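Local atomic coordinates of sigma-c capsid protein (Avian reovirus, PDB entry 2VRS), a protein that forms the homotrimeric fibre by which avian reovirus attaches to host cells and also induces apoptosis of those cells. Residues V163-D168 with R201-R206; A152-A157 with G178-S183; A80-F85 with T102-C107; L130-L135 with V185-F190; F85-R90 with S136-I141. All coordinates share one frame; numbering follows the deposited sequence.

Interaction 1 of 5, residues V163-D168 with R201-R206; sequences VSFTRD and RSLTVR
Residues 163-167 and 203-206 pair as antiparallel strands, bonded through Ser164 and Thr204 and again through Thr166 and Arg201; one extra residue, on the 201-206 side between these pairs, makes a beta bulge. The straighter bond of the second pair runs from Thr166 N to Arg201 O, 2.8 Å long with an angle of 173° at the hydrogen. On the face carrying Ser164 and Thr204 the two hydroxyls meet, OG to OG1 at 2.6 Å. Ser164 OG also binds a water that donates to Ser202 O, which suits short hydroxyl side chains on a partly exposed face. Both strands belong to the antiparallel beta-barrel of the C-terminal domain; Val163 and Val205 face its interior, and the end of Leu203 joins them. There Val163 CG1, anti to the backbone N (chi1 171°), presses on Leu203 CD1 at 3.4 Å, tighter than normal van der Waals contact. The same leucine methyl lies 4.1 Å from Phe165 CD2, and Phe190 of strand 185-191 packs against Val163, Phe165 and Leu203. Farther out, Arg201 lays one face of its guanidinium over Thr166 CG2, with NH2 at 3.7 Å from that methyl. Arg206 NH1 forms a salt bridge with Asp162 of the second subunit.

Interaction 2 of 5, residues A152-A157 with G178-S183; sequences AGFQAA and GVYSSS
Gln155 reaches from the short helix at 152-155 across to residues 178-180 of strand 170-180 and the turn after them. Its CB carries CG beside the backbone N and anti to the carbonyl carbon (chi1 -76°), and CG comes 4.2 Å from Tyr180 CB. Beyond CG the chain is extended, and CD passes 3.9 Å from Ser183 CA. At the tip, OE1 accepts a 2.8 Å bond from a water that donates only weakly to Tyr180 O, while NE2 lies 3.8 Å from Ser183 CB and gives its hydrogen bond to Pro150 O. An amide suits this partly exposed place, since one end can accept from water while the other donates to a backbone carbonyl. This weakly bonded helix lies against strand 170-180 in the C-terminal beta-barrel domain; the chain turns a corner at Ser181, and Ser181 and Ser182 both face Val185 in a classic beta bulge. No direct hydrogen bond joins the segments; a second water donates to Gln155 O and Ala157 O and accepts from Tyr180 N at 2.8 Å. On the buried side Phe154 turns a ring edge to Tyr180, CE2 to CE1 at 4.2 Å, and both rings also meet Phe159. Phe154 packs in addition on Tyr76 of the third subunit.

Interaction 3 of 5, residues A80-F85 with T102-C107; sequences AQLMQF and TVNAHC
Gln81, Met83 and Phe85 are the hydrogen-bonded partners of Cys107, Ala105 and Val103 in an antiparallel beta hairpin of the C-terminal barrel. Six backbone bonds close the ladder, the straightest from Cys107 N to Gln81 O (2.8 Å). On the buried face Val103 CB sits over the Phe85 ring, 4.1 Å from its centroid, in a CH-pi contact, and CG1 of the same valine reaches Phe85 CZ at 3.7 Å. Ala105 is small enough to let Phe85 CE2 come within 4.0 Å of its CB; beside it the extended Met83 chain brings CE to Cys107 SG at 3.9 Å. Next outward, Tyr114 of strand 111-119 backs both Val103 and Ala105, and Pro142 touches Phe85. The other face is more polar and meets the second subunit, whose Tyr177 packs on Leu82 and Asn104. There Gln84 and Asn104 lie side by side, pointing the same way, with Gln84 CG 3.1 Å from Asn104 OD1 and Gln84 NE2 donating to a water at 2.8 Å.

Interaction 4 of 5, residues L130-L135 with V185-F190; sequences LLTFDL and VFTITF
Phe133 and Phe186 fill the tight side of this antiparallel pairing. Phe186 CG stands between its backbone N and carbonyl carbon (chi1 70°), on the side of Phe133, whose CB rests over one face of the ring, 3.7 Å from the centroid. The ring planes are tilted by 14° and displaced from each other, with little overlap and centroids 5.0 Å apart. Ile188 CD1 then touches the edge of the Phe133 ring at CE2 (4.0 Å), and Leu131 CB packs on Ile188 CG1 at 3.8 Å. Large apolar groups suit this face because it is buried: Val163 and Val205 cover Ile188, Leu203 meets Leu131, and Trp87 meets Phe133 edge-to-face.

The opposite face, with Leu130, Thr132, Asp134, Val185, Thr187 and Thr189, is partly exposed and mixes polar with apolar groups. Thr132 OG1 and Thr187 OG1 share a hydrogen bond of 2.7 Å, while Thr132 CG2 meets Val185 CG1 at 3.5 Å, so that Thr132 serves both a polar and an apolar neighbour. Asp134 lays its carboxylate against Val185 CG2 and directs OD1 to Ser136 N. Leu130 runs alongside Thr189, with CD1 3.4 Å from OG1. The two-sided strand pair, apolar inside and mixed outside, forms part of the wall of the antiparallel beta-barrel of the fibre's C-terminal domain.

Interaction 5 of 5, residues F85-R90 with S136-I141; sequences FRWMAR and SDITHI
Arg90 CG is anti to its carbonyl carbon (chi1 -65°) and the chain runs extended to NE, while Asp137 CG takes the same kind of position (chi1 -67°), and the two charged ends meet. The arginine makes a side-on salt bridge: NE bonds to OD2 of Asp137 at 2.8 Å and NH2 to OD1 at 3.1 Å. The planes of guanidinium and carboxylate are 49° apart, and OD2 is met from above the carboxylate plane. Met88 CE lies over the centre of one guanidinium face, an apolar cover on that side of the arginine. A water lies 2.6 Å from Asp137 OD2. Inward, Ile138 suits a buried place between two aromatics: its CG1 stands over the five-membered ring of Trp87, 3.6 Å from the centroid, in a CH-pi contact, and its CG2 touches Phe85 CD1 at 3.6 Å. Trp87 spends its NE1 hydrogen on Asp134 O. A single bridge joins the backbones at Trp87 and Ile138, Thr139 N donating to Arg86 O (2.9 Å) and Met88 N to Asp137 O (3.1 Å). The loop 136-141 thus follows strand 128-134 along the edge of strand 81-92, which pairs with strand 98-108 on its other side, and Leu148 packs on both Phe85 and Ile138.

All five contacts belong to one C-terminal barrel domain. Interactions 1 and 4 meet in its interior through aliphatic and aromatic side chains, and each keeps a pair of bonded hydroxyls on its outer face. Interactions 3 and 5 share Phe85 and strand 81-92: one is a regular hairpin ladder, the other a loop held by a single bridge, a surface salt bridge and an isoleucine buried against two aromatic rings. Strand 81-92 also pairs with strand 128-134, joining interaction 5 to interaction 4. Interaction 2, nested within the loop that interaction 4 closes, has water in place of direct hydrogen bonds and an aromatic contact on its buried side. Interactions 1, 2 and 3 reach other subunits; 4 and 5 do not.

Interaction 1 of 5, residues V163-D168 with R201-R206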
# COMPACT_ATOMS: atom_id res chain seq x y z
N VAL C 163 -20.14 18.18 -3.44
CA VAL C 163 -21.57 18.22 -3.24
C VAL C 163 -22.17 18.93 -4.45
O VAL C 163 -21.55 19.86 -5.01
CB VAL C 163 -21.90 18.96 -1.93
CG1 VAL C 163 -23.37 19.22 -1.78
CG2 VAL C 163 -21.41 18.12 -0.74
N SER C 164 -23.37 18.50 -4.84
CA SER C 164 -24.16 19.24 -5.83
C SER C 164 -25.64 19.16 -5.44
O SER C 164 -26.04 18.24 -4.74
CB SER C 164 -23.92 18.67 -7.24
OG SER C 164 -24.72 17.54 -7.49
N PHE C 165 -26.43 20.16 -5.82
CA PHE C 165 -27.87 20.09 -5.55
C PHE C 165 -28.56 21.10 -6.45
O PHE C 165 -27.91 22.01 -7.01
CB PHE C 165 -28.15 20.41 -4.08
CG PHE C 165 -27.49 21.69 -3.59
CD1 PHE C 165 -28.10 22.94 -3.78
CD2 PHE C 165 -26.24 21.64 -2.97
CE1 PHE C 165 -27.47 24.13 -3.35
CE2 PHE C 165 -25.62 22.81 -2.53
CZ PHE C 165 -26.23 24.06 -2.71
N THR C 166 -29.89 21.00 -6.48
CA THR C 166 -30.72 21.97 -7.19
C THR C 166 -31.34 22.93 -6.16
O THR C 166 -31.86 22.50 -5.12
CB THR C 166 -31.80 21.24 -7.97
OG1 THR C 166 -31.18 20.36 -8.91
CG2 THR C 166 -32.70 22.24 -8.73
N ARG C 167 -31.26 24.23 -6.47
CA ARG C 167 -31.89 25.31 -5.71
C ARG C 167 -32.44 26.33 -6.71
O ARG C 167 -31.69 26.86 -7.55
CB ARG C 167 -30.88 26.00 -4.80
CG ARG C 167 -31.45 27.16 -3.98
CD ARG C 167 -30.36 27.88 -3.21
NE ARG C 167 -30.90 29.04 -2.49
CZ ARG C 167 -30.77 29.29 -1.19
NH1 ARG C 167 -30.09 28.48 -0.39
NH2 ARG C 167 -31.32 30.40 -0.69
N ASP C 168 -33.74 26.58 -6.63
CA ASP C 168 -34.46 27.44 -7.59
C ASP C 168 -34.17 27.02 -9.02
O ASP C 168 -33.67 27.81 -9.83
CB ASP C 168 -34.08 28.91 -7.39
CG ASP C 168 -34.36 29.40 -5.97
OD1 ASP C 168 -35.33 28.94 -5.33
OD2 ASP C 168 -33.59 30.28 -5.51
N ARG C 201 -32.72 20.30 -3.29
CA ARG C 201 -33.14 18.94 -3.56
C ARG C 201 -32.14 18.33 -4.52
O ARG C 201 -31.20 19.00 -4.95
CB ARG C 201 -34.57 18.91 -4.16
CG ARG C 201 -34.66 19.65 -5.50
CD ARG C 201 -36.06 19.60 -6.14
NE ARG C 201 -36.16 20.52 -7.27
CZ ARG C 201 -36.06 20.19 -8.54
NH1 ARG C 201 -35.87 18.92 -8.89
NH2 ARG C 201 -36.17 21.15 -9.46
N SER C 202 -32.32 17.04 -4.83
CA SER C 202 -31.40 16.32 -5.75
C SER C 202 -29.95 16.46 -5.26
O SER C 202 -29.03 16.77 -6.05
CB SER C 202 -31.49 16.86 -7.19
OG SER C 202 -32.83 16.72 -7.68
N LEU C 203 -29.77 16.28 -3.96
CA LEU C 203 -28.43 16.42 -3.37
C LEU C 203 -27.60 15.21 -3.75
O LEU C 203 -28.08 14.07 -3.68
CB LEU C 203 -28.54 16.54 -1.84
CG LEU C 203 -27.26 16.59 -0.99
CD1 LEU C 203 -26.42 17.90 -1.20
CD2 LEU C 203 -27.66 16.42 0.50
N THR C 204 -26.35 15.42 -4.18
CA THR C 204 -25.43 14.30 -4.40
C THR C 204 -24.21 14.59 -3.52
O THR C 204 -23.86 15.76 -3.27
CB THR C 204 -24.97 14.17 -5.90
OG1 THR C 204 -24.20 15.33 -6.24
CG2 THR C 204 -26.17 14.03 -6.86
N VAL C 205 -23.63 13.53 -2.98
CA VAL C 205 -22.43 13.67 -2.12
C VAL C 205 -21.46 12.60 -2.67
O VAL C 205 -21.84 11.43 -2.86
CB VAL C 205 -22.76 13.34 -0.63
CG1 VAL C 205 -21.49 13.28 0.20
CG2 VAL C 205 -23.69 14.42 -0.00
N ARG C 206 -20.24 13.01 -2.97
CA ARG C 206 -19.19 12.09 -3.39
C ARG C 206 -17.94 12.36 -2.56
O ARG C 206 -17.47 13.51 -2.46
CB ARG C 206 -18.86 12.26 -4.88
CG ARG C 206 -20.04 12.00 -5.76
CD ARG C 206 -19.60 11.69 -7.18
NE ARG C 206 -18.64 10.58 -7.24
CZ ARG C 206 -18.11 10.14 -8.37
NH1 ARG C 206 -18.46 10.70 -9.51
NH2 ARG C 206 -17.24 9.13 -8.37
O HOH W 1 -27.39 17.30 -8.10
O HOH W 2 -33.05 18.69 -10.01

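Interaction 2 of 5, residues A152-A157 with G178-S183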
# COMPACT_ATOMS: atom_id res chain seq x y z
N ALA C 152 -7.66 5.24 12.10
CA ALA C 152 -7.31 6.28 13.05
C ALA C 152 -6.52 7.39 12.35
O ALA C 152 -6.76 8.57 12.62
CB ALA C 152 -6.48 5.70 14.22
N GLY C 153 -5.64 7.03 11.41
CA GLY C 153 -4.82 8.04 10.71
C GLY C 153 -5.72 8.96 9.90
O GLY C 153 -5.56 10.17 9.91
N PHE C 154 -6.66 8.37 9.16
CA PHE C 154 -7.54 9.14 8.27
C PHE C 154 -8.40 10.12 9.10
O PHE C 154 -8.58 11.27 8.71
CB PHE C 154 -8.43 8.21 7.43
CG PHE C 154 -9.22 8.94 6.37
CD1 PHE C 154 -8.63 9.18 5.12
CD2 PHE C 154 -10.50 9.46 6.64
CE1 PHE C 154 -9.33 9.87 4.09
CE2 PHE C 154 -11.20 10.17 5.64
CZ PHE C 154 -10.62 10.34 4.35
N GLN C 155 -8.89 9.66 10.25
CA GLN C 155 -9.81 10.43 11.07
C GLN C 155 -9.22 11.73 11.56
O GLN C 155 -9.97 12.67 11.89
CB GLN C 155 -10.23 9.59 12.28
CG GLN C 155 -11.24 8.52 11.97
CD GLN C 155 -11.59 7.75 13.26
OE1 GLN C 155 -11.95 8.38 14.24
NE2 GLN C 155 -11.43 6.45 13.26
N ALA C 156 -7.88 11.82 11.55
CA ALA C 156 -7.20 12.94 12.16
C ALA C 156 -7.30 14.30 11.41
O ALA C 156 -6.91 15.35 11.95
CB ALA C 156 -5.74 12.56 12.41
N ALA C 157 -7.82 14.28 10.17
CA ALA C 157 -7.91 15.47 9.33
C ALA C 157 -9.30 15.58 8.68
O ALA C 157 -9.92 14.57 8.36
CB ALA C 157 -6.85 15.43 8.23
N GLY C 178 -15.44 17.31 4.83
CA GLY C 178 -16.01 16.59 5.96
C GLY C 178 -15.01 16.38 7.07
O GLY C 178 -13.81 16.60 6.87
N VAL C 179 -15.49 15.97 8.24
CA VAL C 179 -14.58 15.59 9.33
C VAL C 179 -15.31 14.59 10.21
O VAL C 179 -16.52 14.72 10.41
CB VAL C 179 -14.10 16.85 10.13
CG1 VAL C 179 -15.27 17.50 10.89
CG2 VAL C 179 -12.97 16.51 11.10
N TYR C 180 -14.58 13.58 10.67
CA TYR C 180 -15.10 12.61 11.64
C TYR C 180 -15.03 13.17 13.05
O TYR C 180 -13.97 13.53 13.52
CB TYR C 180 -14.33 11.28 11.57
CG TYR C 180 -14.81 10.43 10.40
CD1 TYR C 180 -14.23 10.59 9.13
CD2 TYR C 180 -15.86 9.53 10.55
CE1 TYR C 180 -14.68 9.83 8.04
CE2 TYR C 180 -16.34 8.77 9.46
CZ TYR C 180 -15.71 8.94 8.21
OH TYR C 180 -16.19 8.19 7.17
N SER C 181 -16.18 13.26 13.69
CA SER C 181 -16.24 13.61 15.13
C SER C 181 -15.97 12.39 16.02
O SER C 181 -15.59 12.53 17.18
CB SER C 181 -17.57 14.28 15.47
OG SER C 181 -18.68 13.46 15.10
N SER C 182 -16.20 11.19 15.50
CA SER C 182 -15.81 9.92 16.14
C SER C 182 -15.73 8.87 15.06
O SER C 182 -16.02 9.18 13.91
CB SER C 182 -16.86 9.50 17.15
OG SER C 182 -18.12 9.28 16.56
N SER C 183 -15.38 7.63 15.41
CA SER C 183 -15.16 6.60 14.36
C SER C 183 -16.45 6.31 13.55
O SER C 183 -16.38 5.82 12.42
CB SER C 183 -14.63 5.31 14.97
OG SER C 183 -15.63 4.75 15.84
O HOH W 3 -11.89 13.14 9.96
O HOH W 4 -12.53 10.95 15.12

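Interaction 3 of 5, residues A80-F85 with T102-C107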
# COMPACT_ATOMS: atom_id res chain seq x y z
N ALA C 80 -13.24 -6.91 -3.55
CA ALA C 80 -13.99 -5.66 -3.53
C ALA C 80 -15.49 -5.93 -3.38
O ALA C 80 -16.00 -7.04 -3.69
CB ALA C 80 -13.67 -4.86 -4.83
N GLN C 81 -16.20 -4.91 -2.93
CA GLN C 81 -17.65 -4.96 -2.81
C GLN C 81 -18.24 -3.64 -3.23
O GLN C 81 -17.66 -2.58 -2.99
CB GLN C 81 -18.07 -5.10 -1.33
CG GLN C 81 -17.55 -6.26 -0.57
CD GLN C 81 -17.89 -6.09 0.90
OE1 GLN C 81 -16.99 -5.92 1.73
NE2 GLN C 81 -19.18 -6.09 1.22
N LEU C 82 -19.45 -3.71 -3.77
CA LEU C 82 -20.24 -2.53 -3.99
C LEU C 82 -21.46 -2.67 -3.08
O LEU C 82 -22.42 -3.40 -3.39
CB LEU C 82 -20.67 -2.38 -5.48
CG LEU C 82 -21.38 -1.03 -5.81
CD1 LEU C 82 -20.41 0.21 -5.66
CD2 LEU C 82 -21.96 -1.03 -7.20
N MET C 83 -21.42 -1.96 -1.96
CA MET C 83 -22.53 -1.93 -1.00
C MET C 83 -23.58 -0.91 -1.39
O MET C 83 -23.27 0.19 -1.83
CB MET C 83 -22.02 -1.58 0.38
CG MET C 83 -21.01 -2.52 0.93
SD MET C 83 -20.52 -1.83 2.53
CE MET C 83 -19.39 -3.06 3.05
N GLN C 84 -24.85 -1.26 -1.21
CA GLN C 84 -25.96 -0.35 -1.54
C GLN C 84 -26.87 -0.31 -0.31
O GLN C 84 -27.32 -1.36 0.19
CB GLN C 84 -26.74 -0.87 -2.75
CG GLN C 84 -25.87 -1.01 -3.99
CD GLN C 84 -26.63 -1.65 -5.12
OE1 GLN C 84 -26.23 -2.69 -5.64
NE2 GLN C 84 -27.76 -1.06 -5.47
N PHE C 85 -27.04 0.88 0.24
CA PHE C 85 -27.94 1.08 1.38
C PHE C 85 -28.54 2.48 1.41
O PHE C 85 -28.18 3.35 0.61
CB PHE C 85 -27.20 0.74 2.68
CG PHE C 85 -25.87 1.47 2.84
CD1 PHE C 85 -25.84 2.74 3.42
CD2 PHE C 85 -24.67 0.87 2.44
CE1 PHE C 85 -24.60 3.41 3.59
CE2 PHE C 85 -23.43 1.53 2.61
CZ PHE C 85 -23.40 2.80 3.17
N THR C 102 -29.64 7.69 -0.95
CA THR C 102 -29.30 6.39 -1.51
C THR C 102 -27.78 6.33 -1.72
O THR C 102 -27.19 7.17 -2.41
CB THR C 102 -30.04 6.21 -2.84
OG1 THR C 102 -31.45 6.22 -2.55
CG2 THR C 102 -29.65 4.92 -3.55
N VAL C 103 -27.16 5.35 -1.08
CA VAL C 103 -25.68 5.32 -1.02
C VAL C 103 -25.16 4.08 -1.72
O VAL C 103 -25.63 2.97 -1.47
CB VAL C 103 -25.13 5.30 0.44
CG1 VAL C 103 -23.58 5.21 0.42
CG2 VAL C 103 -25.61 6.54 1.24
N ASN C 104 -24.16 4.26 -2.59
CA ASN C 104 -23.34 3.17 -3.05
C ASN C 104 -21.92 3.38 -2.51
O ASN C 104 -21.36 4.43 -2.73
CB ASN C 104 -23.24 3.18 -4.57
CG ASN C 104 -24.47 2.61 -5.23
OD1 ASN C 104 -24.56 1.40 -5.45
ND2 ASN C 104 -25.38 3.46 -5.58
N ALA C 105 -21.42 2.38 -1.80
CA ALA C 105 -20.10 2.41 -1.20
C ALA C 105 -19.25 1.36 -1.92
O ALA C 105 -19.51 0.15 -1.86
CB ALA C 105 -20.21 2.14 0.36
N HIS C 106 -18.26 1.84 -2.66
CA HIS C 106 -17.39 0.94 -3.40
C HIS C 106 -16.15 0.69 -2.57
O HIS C 106 -15.32 1.60 -2.37
CB HIS C 106 -17.02 1.56 -4.78
CG HIS C 106 -16.14 0.67 -5.61
ND1 HIS C 106 -14.96 1.12 -6.17
CD2 HIS C 106 -16.26 -0.63 -5.96
CE1 HIS C 106 -14.39 0.13 -6.83
NE2 HIS C 106 -15.16 -0.94 -6.73
N CYS C 107 -16.02 -0.54 -2.10
CA CYS C 107 -14.95 -0.87 -1.14
C CYS C 107 -13.92 -1.65 -1.91
O CYS C 107 -14.20 -2.72 -2.45
CB CYS C 107 -15.50 -1.71 0.02
SG CYS C 107 -16.96 -0.98 0.76
O HOH W 5 -28.24 1.68 -5.21

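Interaction 4 of 5, residues L130-L135 with V185-F190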
# COMPACT_ATOMS: atom_id res chain seq x y z
N LEU C 130 -24.60 22.16 7.70
CA LEU C 130 -23.87 20.97 8.11
C LEU C 130 -24.79 19.76 7.96
O LEU C 130 -25.98 19.82 8.26
CB LEU C 130 -23.39 21.11 9.56
CG LEU C 130 -22.05 21.80 9.78
CD1 LEU C 130 -21.92 23.23 9.23
CD2 LEU C 130 -21.69 21.75 11.28
N LEU C 131 -24.22 18.66 7.49
CA LEU C 131 -24.99 17.41 7.25
C LEU C 131 -24.20 16.27 7.83
O LEU C 131 -23.06 16.03 7.46
CB LEU C 131 -25.18 17.19 5.75
CG LEU C 131 -26.31 16.27 5.32
CD1 LEU C 131 -27.67 16.80 5.89
CD2 LEU C 131 -26.41 16.14 3.76
N THR C 132 -24.84 15.57 8.75
CA THR C 132 -24.20 14.54 9.55
C THR C 132 -24.56 13.12 9.06
O THR C 132 -25.72 12.82 8.75
CB THR C 132 -24.49 14.79 11.07
OG1 THR C 132 -23.81 15.99 11.46
CG2 THR C 132 -23.97 13.59 11.92
N PHE C 133 -23.54 12.25 9.02
CA PHE C 133 -23.65 10.85 8.53
C PHE C 133 -23.13 9.95 9.65
O PHE C 133 -21.95 9.69 9.77
CB PHE C 133 -22.80 10.67 7.26
CG PHE C 133 -23.38 11.37 6.07
CD1 PHE C 133 -24.28 10.70 5.26
CD2 PHE C 133 -23.06 12.71 5.83
CE1 PHE C 133 -24.86 11.36 4.15
CE2 PHE C 133 -23.66 13.42 4.72
CZ PHE C 133 -24.53 12.73 3.88
N ASP C 134 -24.05 9.48 10.47
CA ASP C 134 -23.76 8.59 11.60
C ASP C 134 -24.14 7.19 11.18
O ASP C 134 -25.24 7.00 10.65
CB ASP C 134 -24.70 9.05 12.73
CG ASP C 134 -24.57 8.25 14.01
OD1 ASP C 134 -24.09 7.11 14.02
OD2 ASP C 134 -25.03 8.82 15.04
N LEU C 135 -23.26 6.21 11.41
CA LEU C 135 -23.55 4.80 10.94
C LEU C 135 -24.87 4.27 11.50
O LEU C 135 -25.51 3.43 10.87
CB LEU C 135 -22.42 3.85 11.29
CG LEU C 135 -21.03 4.08 10.68
CD1 LEU C 135 -20.10 2.95 11.22
CD2 LEU C 135 -21.13 4.08 9.13
N VAL C 185 -19.06 8.61 12.94
CA VAL C 185 -19.85 9.79 12.56
C VAL C 185 -18.97 10.82 11.87
O VAL C 185 -17.98 11.25 12.43
CB VAL C 185 -20.50 10.51 13.81
CG1 VAL C 185 -21.34 11.72 13.38
CG2 VAL C 185 -21.32 9.54 14.63
N PHE C 186 -19.36 11.24 10.66
CA PHE C 186 -18.76 12.39 10.05
C PHE C 186 -19.81 13.41 9.69
O PHE C 186 -21.00 13.09 9.54
CB PHE C 186 -17.86 12.07 8.83
CG PHE C 186 -18.61 11.60 7.60
CD1 PHE C 186 -18.89 10.24 7.45
CD2 PHE C 186 -18.93 12.50 6.54
CE1 PHE C 186 -19.53 9.78 6.31
CE2 PHE C 186 -19.56 12.06 5.38
CZ PHE C 186 -19.88 10.68 5.27
N THR C 187 -19.37 14.65 9.61
CA THR C 187 -20.22 15.78 9.23
C THR C 187 -19.56 16.55 8.08
O THR C 187 -18.36 16.82 8.10
CB THR C 187 -20.46 16.70 10.45
OG1 THR C 187 -21.12 15.93 11.47
CG2 THR C 187 -21.32 17.92 10.07
N ILE C 188 -20.35 16.85 7.06
CA ILE C 188 -19.88 17.70 5.98
C ILE C 188 -20.47 19.11 6.10
O ILE C 188 -21.59 19.28 6.57
CB ILE C 188 -20.20 17.07 4.61
CG1 ILE C 188 -21.70 17.05 4.34
CG2 ILE C 188 -19.56 15.67 4.55
CD1 ILE C 188 -22.06 16.58 2.92
N THR C 189 -19.69 20.10 5.65
CA THR C 189 -20.09 21.51 5.68
C THR C 189 -20.04 22.04 4.24
O THR C 189 -19.02 21.87 3.54
CB THR C 189 -19.09 22.29 6.54
OG1 THR C 189 -19.14 21.80 7.89
CG2 THR C 189 -19.42 23.79 6.48
N PHE C 190 -21.11 22.68 3.79
CA PHE C 190 -21.15 23.18 2.42
C PHE C 190 -22.06 24.39 2.22
O PHE C 190 -23.02 24.59 2.99
CB PHE C 190 -21.46 22.03 1.43
CG PHE C 190 -22.80 21.37 1.63
CD1 PHE C 190 -22.94 20.24 2.44
CD2 PHE C 190 -23.95 21.84 0.95
CE1 PHE C 190 -24.19 19.62 2.60
CE2 PHE C 190 -25.19 21.23 1.12
CZ PHE C 190 -25.31 20.11 1.93

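Interaction 5 of 5, residues F85-R90 with S136-I141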
# COMPACT_ATOMS: atom_id res chain seq x y z
N PHE C 85 -27.04 0.88 0.24
CA PHE C 85 -27.94 1.08 1.38
C PHE C 85 -28.54 2.48 1.41
O PHE C 85 -28.18 3.35 0.61
CB PHE C 85 -27.20 0.74 2.68
CG PHE C 85 -25.87 1.47 2.84
CD1 PHE C 85 -25.84 2.74 3.42
CD2 PHE C 85 -24.67 0.87 2.44
CE1 PHE C 85 -24.60 3.41 3.59
CE2 PHE C 85 -23.43 1.53 2.61
CZ PHE C 85 -23.40 2.80 3.17
N ARG C 86 -29.45 2.71 2.35
CA ARG C 86 -30.03 4.02 2.56
C ARG C 86 -29.50 4.66 3.84
O ARG C 86 -29.31 3.98 4.86
CB ARG C 86 -31.57 3.91 2.57
CG ARG C 86 -32.12 3.35 1.24
CD ARG C 86 -32.18 4.44 0.19
NE ARG C 86 -33.51 5.06 0.09
CZ ARG C 86 -33.95 6.05 0.87
NH1 ARG C 86 -33.20 6.56 1.84
NH2 ARG C 86 -35.18 6.54 0.68
N TRP C 87 -29.27 5.97 3.79
CA TRP C 87 -28.67 6.65 4.95
C TRP C 87 -29.43 7.93 5.20
O TRP C 87 -29.57 8.77 4.29
CB TRP C 87 -27.20 7.01 4.62
CG TRP C 87 -26.32 7.15 5.79
CD1 TRP C 87 -26.68 7.47 7.07
CD2 TRP C 87 -24.89 7.00 5.79
NE1 TRP C 87 -25.55 7.52 7.89
CE2 TRP C 87 -24.44 7.21 7.12
CE3 TRP C 87 -23.93 6.67 4.79
CZ2 TRP C 87 -23.09 7.11 7.49
CZ3 TRP C 87 -22.57 6.58 5.16
CH2 TRP C 87 -22.17 6.78 6.50
N MET C 88 -29.97 8.08 6.42
CA MET C 88 -30.65 9.33 6.73
C MET C 88 -29.60 10.28 7.24
O MET C 88 -28.98 10.05 8.28
CB MET C 88 -31.78 9.14 7.76
CG MET C 88 -32.66 10.39 7.89
SD MET C 88 -33.58 10.36 9.45
CE MET C 88 -32.27 10.33 10.69
N ALA C 89 -29.34 11.33 6.48
CA ALA C 89 -28.37 12.31 6.90
C ALA C 89 -29.09 13.40 7.69
O ALA C 89 -30.20 13.80 7.35
CB ALA C 89 -27.72 12.94 5.68
N ARG C 90 -28.40 13.96 8.68
CA ARG C 90 -29.06 14.92 9.56
C ARG C 90 -28.53 16.31 9.40
O ARG C 90 -27.35 16.55 9.62
CB ARG C 90 -28.88 14.47 11.01
CG ARG C 90 -29.60 13.15 11.28
CD ARG C 90 -29.24 12.78 12.72
NE ARG C 90 -29.85 11.54 13.11
CZ ARG C 90 -31.04 11.44 13.69
NH1 ARG C 90 -31.77 12.53 13.91
NH2 ARG C 90 -31.49 10.24 14.01
N SER C 136 -25.28 4.76 12.69
CA SER C 136 -26.56 4.36 13.29
C SER C 136 -27.81 4.74 12.52
O SER C 136 -28.86 4.13 12.73
CB SER C 136 -26.67 4.91 14.72
OG SER C 136 -25.75 4.20 15.52
N ASP C 137 -27.68 5.71 11.60
CA ASP C 137 -28.77 6.19 10.75
C ASP C 137 -28.90 5.47 9.38
O ASP C 137 -29.75 5.83 8.56
CB ASP C 137 -28.69 7.70 10.57
CG ASP C 137 -28.94 8.45 11.85
OD1 ASP C 137 -29.86 8.03 12.60
OD2 ASP C 137 -28.25 9.44 12.12
N ILE C 138 -28.08 4.46 9.16
CA ILE C 138 -28.17 3.66 7.95
C ILE C 138 -29.39 2.75 8.18
O ILE C 138 -29.52 2.18 9.26
CB ILE C 138 -26.91 2.81 7.70
CG1 ILE C 138 -25.75 3.71 7.20
CG2 ILE C 138 -27.21 1.74 6.60
CD1 ILE C 138 -24.36 3.02 7.23
N THR C 139 -30.27 2.63 7.19
CA THR C 139 -31.56 1.97 7.39
C THR C 139 -31.48 0.47 7.68
O THR C 139 -32.23 -0.06 8.54
CB THR C 139 -32.50 2.29 6.21
OG1 THR C 139 -32.85 3.67 6.32
CG2 THR C 139 -33.77 1.47 6.30
N HIS C 140 -30.58 -0.22 6.99
CA HIS C 140 -30.38 -1.64 7.21
C HIS C 140 -28.86 -1.85 7.12
O HIS C 140 -28.31 -1.99 6.02
CB HIS C 140 -31.15 -2.43 6.15
CG HIS C 140 -31.24 -3.90 6.44
ND1 HIS C 140 -30.59 -4.85 5.68
CD2 HIS C 140 -31.89 -4.57 7.42
CE1 HIS C 140 -30.83 -6.05 6.18
NE2 HIS C 140 -31.59 -5.90 7.25
N ILE C 141 -28.22 -1.82 8.27
CA ILE C 141 -26.76 -1.82 8.40
C ILE C 141 -26.13 -2.96 7.59
O ILE C 141 -26.56 -4.10 7.70
CB ILE C 141 -26.34 -1.97 9.91
CG1 ILE C 141 -27.07 -0.94 10.81
CG2 ILE C 141 -24.83 -1.86 10.07
CD1 ILE C 141 -26.34 0.40 11.05
O HOH W 6 -30.33 0.49 3.86
O HOH W 7 -26.85 10.38 10.14